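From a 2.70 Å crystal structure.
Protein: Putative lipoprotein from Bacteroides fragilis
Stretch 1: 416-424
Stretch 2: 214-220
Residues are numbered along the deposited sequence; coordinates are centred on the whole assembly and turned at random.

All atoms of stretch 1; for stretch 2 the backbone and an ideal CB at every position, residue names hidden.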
# COMPACT_ATOMS: atom_id res chain seq x y z
N ASN B 416 20.73 25.64 27.49
CA ASN B 416 20.27 25.99 28.84
C ASN B 416 18.86 26.59 28.81
O ASN B 416 18.21 26.59 29.84
CB ASN B 416 21.28 26.90 29.54
CG ASN B 416 22.50 26.15 30.05
OD1 ASN B 416 22.45 24.93 30.26
ND2 ASN B 416 23.62 26.83 30.24
N MSE B 417 18.34 26.98 27.64
CA MSE B 417 16.95 27.44 27.52
C MSE B 417 16.00 26.27 27.75
O MSE B 417 14.99 26.41 28.43
CB MSE B 417 16.72 28.04 26.13
CG MSE B 417 17.37 29.38 25.96
SE MSE B 417 16.53 30.76 27.05
CE MSE B 417 14.68 30.69 26.39
N ILE B 418 16.38 25.09 27.23
CA ILE B 418 15.63 23.83 27.34
C ILE B 418 15.63 23.33 28.81
O ILE B 418 14.59 22.87 29.32
CB ILE B 418 16.19 22.81 26.34
CG1 ILE B 418 16.00 23.29 24.88
CG2 ILE B 418 15.64 21.39 26.54
CD1 ILE B 418 14.62 23.83 24.50
N ARG B 419 16.78 23.46 29.48
CA ARG B 419 16.94 23.07 30.89
C ARG B 419 16.21 24.06 31.80
O ARG B 419 15.58 23.64 32.77
CB ARG B 419 18.42 23.00 31.29
CG ARG B 419 19.34 22.32 30.31
CD ARG B 419 20.64 22.05 31.01
NE ARG B 419 20.64 20.66 31.44
CZ ARG B 419 20.85 20.24 32.68
NH1 ARG B 419 21.17 21.10 33.63
NH2 ARG B 419 20.79 18.97 32.96
N GLN B 420 16.32 25.36 31.52
CA GLN B 420 15.63 26.37 32.32
C GLN B 420 14.13 26.13 32.33
O GLN B 420 13.52 26.31 33.38
CB GLN B 420 15.92 27.81 31.82
CG GLN B 420 17.25 28.41 32.29
CD GLN B 420 17.65 29.67 31.52
OE1 GLN B 420 18.82 29.82 31.04
NE2 GLN B 420 16.70 30.63 31.42
N ARG B 421 13.56 25.64 31.20
CA ARG B 421 12.11 25.52 31.16
C ARG B 421 11.56 24.33 31.96
O ARG B 421 10.35 24.28 32.14
CB ARG B 421 11.51 25.62 29.74
CG ARG B 421 11.40 24.37 29.01
CD ARG B 421 10.06 23.69 28.99
NE ARG B 421 10.16 22.82 27.82
CZ ARG B 421 9.45 23.01 26.72
NH1 ARG B 421 8.45 23.88 26.71
NH2 ARG B 421 9.70 22.29 25.64
N VAL B 422 12.44 23.46 32.51
CA VAL B 422 12.05 22.32 33.36
C VAL B 422 12.71 22.42 34.76
O VAL B 422 12.85 21.42 35.48
CB VAL B 422 12.30 20.95 32.68
CG1 VAL B 422 11.36 20.76 31.50
CG2 VAL B 422 13.76 20.77 32.27
N GLY B 423 13.15 23.63 35.11
CA GLY B 423 13.79 23.92 36.39
C GLY B 423 15.15 23.30 36.63
O GLY B 423 15.58 23.18 37.78
N LEU B 424 15.83 22.89 35.55
CA LEU B 424 17.17 22.28 35.63
C LEU B 424 18.26 23.36 35.66
O LEU B 424 18.17 24.32 34.91
CB LEU B 424 17.43 21.26 34.49
CG LEU B 424 16.80 19.88 34.65
CD1 LEU B 424 17.02 19.04 33.42
CD2 LEU B 424 17.36 19.14 35.88
N UNK B 214 6.98 30.65 21.56
CA UNK B 214 7.35 30.72 22.98
C UNK B 214 7.30 29.33 23.59
O UNK B 214 6.37 28.57 23.29
CB UNK B 214 6.43 31.67 23.74
N UNK B 215 8.30 28.97 24.42
CA UNK B 215 8.33 27.66 25.09
C UNK B 215 7.30 27.62 26.21
O UNK B 215 7.23 28.56 27.01
CB UNK B 215 9.72 27.36 25.64
N UNK B 216 6.46 26.57 26.24
CA UNK B 216 5.44 26.37 27.29
C UNK B 216 6.21 26.14 28.60
O UNK B 216 7.24 25.45 28.59
CB UNK B 216 4.51 25.20 26.97
N UNK B 217 5.73 26.71 29.71
CA UNK B 217 6.34 26.48 31.02
C UNK B 217 6.24 24.98 31.37
O UNK B 217 5.16 24.41 31.31
CB UNK B 217 5.66 27.34 32.09
N UNK B 218 7.37 24.35 31.68
CA UNK B 218 7.40 22.95 32.03
C UNK B 218 7.99 22.66 33.39
O UNK B 218 8.59 21.60 33.59
CB UNK B 218 8.19 22.18 30.97
N UNK B 219 7.79 23.56 34.34
CA UNK B 219 8.36 23.43 35.68
C UNK B 219 7.67 22.35 36.52
O UNK B 219 8.18 21.98 37.58
CB UNK B 219 8.28 24.77 36.41
N UNK B 220 6.53 21.83 36.04
CA UNK B 220 5.84 20.69 36.64
C UNK B 220 5.56 19.66 35.54
O UNK B 220 5.39 20.05 34.37
CB UNK B 220 4.55 21.13 37.33

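Position 214 lies beyond the reach of stretch 1. Its ideal CB has no atom of stretch 1 within 5.5 Å. Nothing visible selects a side chain; a polar or charged one would do. The residue is Glu 214.

Position 215 points its CB toward stretch 1. The ideal CB is 3.9 Å from Arg 421 NH1, and the end of Ile 418 lies further on. An apolar chain of medium length could cover the guanidinium and reach the isoleucine; Leu, Ile or Met would suit. A basic group would bring a second positive charge close to the arginine. The residue is Leu 215. Its CD2 lies over one face of the Arg 421 guanidinium. Its CD1 is 4.0 Å from Ile 418 CD1, an apolar contact.

Position 216 turns its CB sideways; the ideal CB is 4.2 Å from Arg 421 NH1. The main contact is through the backbone: Arg 421 NH1 donates a hydrogen bond to the carbonyl O of 216 at 2.7 Å, near the guanidinium plane. This bond needs no particular side chain, so many would fit, beta-branched ones included. The residue is Val 216. Its CB stays 4.1 Å from Arg 421 NH1.

Position 217 points its CB away, with no atom of stretch 1 within 5.5 Å of the ideal CB. A polar residue with an acceptor could serve the backbone N of 219. The residue is Asp 217. Its OD1 accepts from the N of position 219 at 3.1 Å.

Position 218 is the most restricted. Its ideal CB would point toward stretch 1, only 3.1 Å from Arg 421 CD and 3.5 Å from Val 422 CG1. Phi is negative, so the backbone angles alone do not demand glycine; the tight space favours it. The residue is Gly 218. Its N gives a weak hydrogen bond to Arg 421 O at 3.0 Å. Its O receives a CA-H...O contact from Val 422 CA at 3.5 Å.

Position 219 has a sideways CB; the ideal CB is 4.8 Å from Arg 421 O, and the CA is 4.5 Å from Val 422 CA. A small or medium side chain would suit, such as Ser, Thr or Val. The residue is Thr 219. Its CG2 lies 4.2 Å from Gly 423 N, and its OG1 donates to Asp 217 OD1 at 2.7 Å.

Position 220 points away from stretch 1, which sets no requirement; small, polar or larger side chains would all do. The residue is Thr 220, an N-cap whose side chain caps a backbone N just past the stretch.

Stretch 2, residues 214-220: ELVDGTT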
# COMPACT_ATOMS: atom_id res chain seq x y z
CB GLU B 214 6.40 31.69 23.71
CG GLU B 214 6.91 32.26 25.02
CD GLU B 214 5.82 32.95 25.83
OE1 GLU B 214 5.20 33.90 25.29
OE2 GLU B 214 5.55 32.49 26.97
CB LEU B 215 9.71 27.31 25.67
CG LEU B 215 10.86 27.06 24.69
CD1 LEU B 215 12.16 26.90 25.43
CD2 LEU B 215 10.63 25.82 23.86
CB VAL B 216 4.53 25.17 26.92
CG1 VAL B 216 3.76 24.60 28.12
CG2 VAL B 216 3.60 25.48 25.77
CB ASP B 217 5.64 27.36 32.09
CG ASP B 217 6.11 27.24 33.53
OD1 ASP B 217 7.11 26.54 33.78
OD2 ASP B 217 5.48 27.89 34.41
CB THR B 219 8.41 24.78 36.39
OG1 THR B 219 7.15 25.43 36.25
CG2 THR B 219 9.55 25.66 35.85
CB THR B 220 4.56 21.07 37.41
OG1 THR B 220 3.54 21.46 36.51
CG2 THR B 220 4.78 22.09 38.48
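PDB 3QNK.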